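Local structure of DUF1460 domain-containing protein (Legionella pneumophila subsp. pneumophila, 2IM9) at residues 74-77 with 82-85; 132-135 with 139-142. The protein is of unknown function but resembles N-acetylmuramoyl-L-alanine amidases of the papain-like peptidase clan, and may therefore act on bacterial cell-wall peptidoglycan. One frame throughout, in Å; residues are numbered along the deposited sequence.

Contact 1: 74-77 with 82-85; sequences LGEG and YDQF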
# COMPACT_ATOMS: atom_id res chain seq x y z
N LEU A 74 5.96 1.37 -9.94
CA LEU A 74 6.57 2.71 -9.85
C LEU A 74 8.01 2.65 -9.41
O LEU A 74 8.43 1.72 -8.70
CB LEU A 74 5.78 3.58 -8.85
CG LEU A 74 4.30 3.79 -9.20
CD1 LEU A 74 3.61 4.76 -8.22
CD2 LEU A 74 4.19 4.32 -10.62
N GLY A 75 8.77 3.67 -9.82
CA GLY A 75 10.13 3.86 -9.36
C GLY A 75 10.39 5.31 -8.99
O GLY A 75 9.49 6.02 -8.50
N GLU A 76 11.62 5.77 -9.20
CA GLU A 76 12.00 7.14 -8.88
C GLU A 76 11.95 8.05 -10.11
O GLU A 76 12.21 9.26 -10.00
CB GLU A 76 13.38 7.19 -8.21
CG GLU A 76 13.33 6.93 -6.70
CD GLU A 76 12.85 5.53 -6.36
OE1 GLU A 76 13.57 4.55 -6.68
OE2 GLU A 76 11.74 5.41 -5.79
N GLY A 77 11.58 7.49 -11.26
CA GLY A 77 11.33 8.29 -12.45
C GLY A 77 12.45 8.28 -13.48
O GLY A 77 13.50 7.63 -13.28
N TYR A 82 18.70 4.39 -9.38
CA TYR A 82 18.54 2.93 -9.16
C TYR A 82 17.31 2.34 -9.84
O TYR A 82 17.35 1.20 -10.29
CB TYR A 82 18.51 2.60 -7.65
CG TYR A 82 19.70 3.18 -6.95
CD1 TYR A 82 20.97 2.61 -7.10
CD2 TYR A 82 19.57 4.32 -6.14
CE1 TYR A 82 22.10 3.19 -6.47
CE2 TYR A 82 20.69 4.89 -5.49
CZ TYR A 82 21.94 4.31 -5.68
OH TYR A 82 23.05 4.86 -5.08
N ASP A 83 16.21 3.09 -9.88
CA ASP A 83 14.96 2.54 -10.39
C ASP A 83 14.24 3.58 -11.23
O ASP A 83 13.64 4.51 -10.68
CB ASP A 83 14.05 2.08 -9.22
CG ASP A 83 12.81 1.34 -9.70
OD1 ASP A 83 12.50 1.36 -10.94
OD2 ASP A 83 12.15 0.70 -8.85
N GLN A 84 14.32 3.42 -12.55
CA GLN A 84 13.84 4.43 -13.51
C GLN A 84 12.43 4.16 -14.02
O GLN A 84 12.00 4.71 -15.05
CB GLN A 84 14.84 4.55 -14.68
CG GLN A 84 16.27 4.93 -14.21
CD GLN A 84 17.25 5.11 -15.37
OE1 GLN A 84 17.06 4.56 -16.47
NE2 GLN A 84 18.31 5.87 -15.13
N PHE A 85 11.69 3.32 -13.29
CA PHE A 85 10.26 3.20 -13.54
C PHE A 85 9.56 4.53 -13.18
O PHE A 85 10.12 5.34 -12.41
CB PHE A 85 9.67 2.04 -12.74
CG PHE A 85 9.55 0.75 -13.52
CD1 PHE A 85 10.65 0.25 -14.24
CD2 PHE A 85 8.34 0.08 -13.58
CE1 PHE A 85 10.54 -0.92 -14.98
CE2 PHE A 85 8.22 -1.12 -14.32
CZ PHE A 85 9.34 -1.62 -15.01
O HOH W 1 16.19 5.14 -7.68
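The flat of the Asp83 carboxylate lies over Gly75 CA, with CG of Asp83 3.7 Å from that atom. The carboxylate gets there because CG of Asp83 stands anti to its own backbone N (chi1 -173°), which also brings OD1 round to the chain ahead. There it accepts the N-H of Phe85, with Phe85 N at 3.2 Å from Asp83 OD1, closing an Asx turn; the donor uses the anti side and sits well out of the carboxylate plane. The turn shapes residues 82-85, which lie against residues 74-77 in the loop between helices 53-63 and 95-107. Backbone bonds tie the two pieces: Glu76 N to Asp83 O is 2.8 Å and nearly straight, while Gly77 N to Phe85 O, also 2.8 Å, is weak because it is bent. Beside them Gln84 CA points its hydrogen at Gly77 O, 3.2 Å from CA to O. The Glu76 chain folds at chi2 (64°) and brings OE1 to 3.6 Å from Asp83 CB; its carboxylate stands almost perpendicular to that of Asp83. Water 1 links the two residues, donating to Glu76 OE1 and accepting from Asp83 N. Tyr123 OH holds Glu76 OE2, and Arg189 pairs with Asp83 OD2 while also making a cation-pi contact with the Phe85 ring.

Contact 2: 132-135 with 139-142; sequences NRNH and IDWN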
# COMPACT_ATOMS: atom_id res chain seq x y z
N ASN A 132 14.80 6.17 0.66
CA ASN A 132 13.71 6.88 1.35
C ASN A 132 12.33 6.35 0.97
O ASN A 132 11.33 6.68 1.60
CB ASN A 132 13.77 8.38 1.06
CG ASN A 132 14.80 9.11 1.90
OD1 ASN A 132 15.36 8.57 2.86
ND2 ASN A 132 15.06 10.36 1.53
N ARG A 133 12.24 5.56 -0.09
CA ARG A 133 10.94 5.01 -0.47
C ARG A 133 10.36 4.21 0.70
O ARG A 133 11.09 3.52 1.41
CB ARG A 133 11.05 4.13 -1.72
CG ARG A 133 9.71 4.06 -2.49
CD ARG A 133 9.66 2.90 -3.48
NE ARG A 133 10.63 3.04 -4.58
CZ ARG A 133 10.89 2.08 -5.47
NH1 ARG A 133 10.23 0.91 -5.41
NH2 ARG A 133 11.79 2.29 -6.44
N ASN A 134 9.06 4.33 0.91
CA ASN A 134 8.41 3.58 2.00
C ASN A 134 8.20 2.11 1.63
O ASN A 134 7.07 1.66 1.48
CB ASN A 134 7.10 4.25 2.37
CG ASN A 134 7.30 5.53 3.12
OD1 ASN A 134 8.24 5.64 3.92
ND2 ASN A 134 6.41 6.52 2.90
N HIS A 135 9.29 1.37 1.50
CA HIS A 135 9.24 -0.02 1.04
C HIS A 135 8.42 -0.97 1.91
O HIS A 135 7.72 -1.85 1.40
CB HIS A 135 10.66 -0.60 0.92
CG HIS A 135 11.48 0.05 -0.14
ND1 HIS A 135 11.28 -0.17 -1.48
CD2 HIS A 135 12.52 0.91 -0.04
CE1 HIS A 135 12.15 0.54 -2.17
NE2 HIS A 135 12.92 1.20 -1.32
N ILE A 139 6.72 -0.66 9.02
CA ILE A 139 7.67 0.22 9.69
C ILE A 139 8.00 1.50 8.91
O ILE A 139 8.50 2.47 9.49
CB ILE A 139 8.96 -0.54 10.09
CG1 ILE A 139 9.61 -1.15 8.86
CG2 ILE A 139 8.63 -1.64 11.10
CD1 ILE A 139 11.04 -0.78 8.73
N ASP A 140 7.71 1.49 7.61
CA ASP A 140 7.86 2.70 6.80
C ASP A 140 6.50 3.36 6.55
O ASP A 140 6.24 4.45 7.04
CB ASP A 140 8.50 2.40 5.44
CG ASP A 140 9.93 1.90 5.55
OD1 ASP A 140 10.68 2.34 6.45
OD2 ASP A 140 10.30 1.10 4.68
N TRP A 141 5.65 2.71 5.77
CA TRP A 141 4.46 3.38 5.23
C TRP A 141 3.44 3.70 6.31
O TRP A 141 3.04 4.87 6.46
CB TRP A 141 3.81 2.52 4.13
CG TRP A 141 2.78 3.24 3.29
CD1 TRP A 141 3.03 4.10 2.24
CD2 TRP A 141 1.36 3.11 3.37
NE1 TRP A 141 1.84 4.54 1.70
CE2 TRP A 141 0.80 3.96 2.37
CE3 TRP A 141 0.50 2.39 4.20
CZ2 TRP A 141 -0.58 4.08 2.17
CZ3 TRP A 141 -0.88 2.51 4.01
CH2 TRP A 141 -1.41 3.34 2.99
N ASN A 142 3.00 2.68 7.05
CA ASN A 142 2.08 2.93 8.16
C ASN A 142 2.68 3.95 9.13
O ASN A 142 2.03 4.93 9.50
CB ASN A 142 1.78 1.65 8.94
CG ASN A 142 0.84 0.71 8.21
OD1 ASN A 142 0.30 1.02 7.14
ND2 ASN A 142 0.61 -0.45 8.82
O HOH W 2 12.50 1.82 3.30
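Asp140 OD2 is gripped by two donors: the backbone N-H of Phe136, one turn back along the chain, and water 2, which gives it a hydrogen over 2.7 Å. The same water donates to Arg133 O, 2.9 Å away, and so carries the carboxylate across to residues 132-135. His135 N also comes close to Asp140 OD2, but its hydrogen is badly aimed for a bond there and is engaged instead, weakly, with Arg133 O, in an inverse gamma turn centred on Asn134. That tight turn lies in the loop leading from helix 111-122 into helix 137-147, and it is folded back against the first turns of the helix it precedes, where residues 139-142 make a wider, pi-type turn. Asn134 fills the corner. Its CB rests 3.8 Å from Asp140 CB and meets the edge of the Trp141 indole near the ring plane, 4.1 Å from CD1; its OD1 lies 3.6 Å from Asp140 CB, the amide turned only 30° from the carboxylate plane. ND2 of Asn134 reaches the other way, to Thr121 O at the end of helix 111-122. Trp141 turns its CG away from the backbone N (chi1 -166°), which carries the indole toward helix 95-107, where NE1 bonds to Asn100 OD1. Asp140 OD1 forms a salt bridge with Lys176, which would favour a charged carboxylate. On the loop side CE1 of His135 lies 3.4 Å above the plane of the Arg133 guanidinium, toward its rim, while Arg133 NH2 pairs with Glu76 and Tyr130 O holds His135 NE2.

In the fold
Arg133 joins the two contacts. Their centres are about 16 Å apart, but its long chain spans the interval from the turn of contact 2, and its NH2 lies 2.9 Å from both Glu76 OE1 and Asp83 OD2 of contact 1. One guanidinium nitrogen thus bridges two carboxylates, which would offset the like charges if both acids are ionised, Glu76 OE1 and Asp83 OD2 being 4.6 Å apart. Along the chain the contacts follow in series: contact 1 is buried but lies farther out, its centre about 17 Å from the centre of the chain, whereas contact 2 lies at about 10 Å, on the helix whose Ile139 touches strand 214-223.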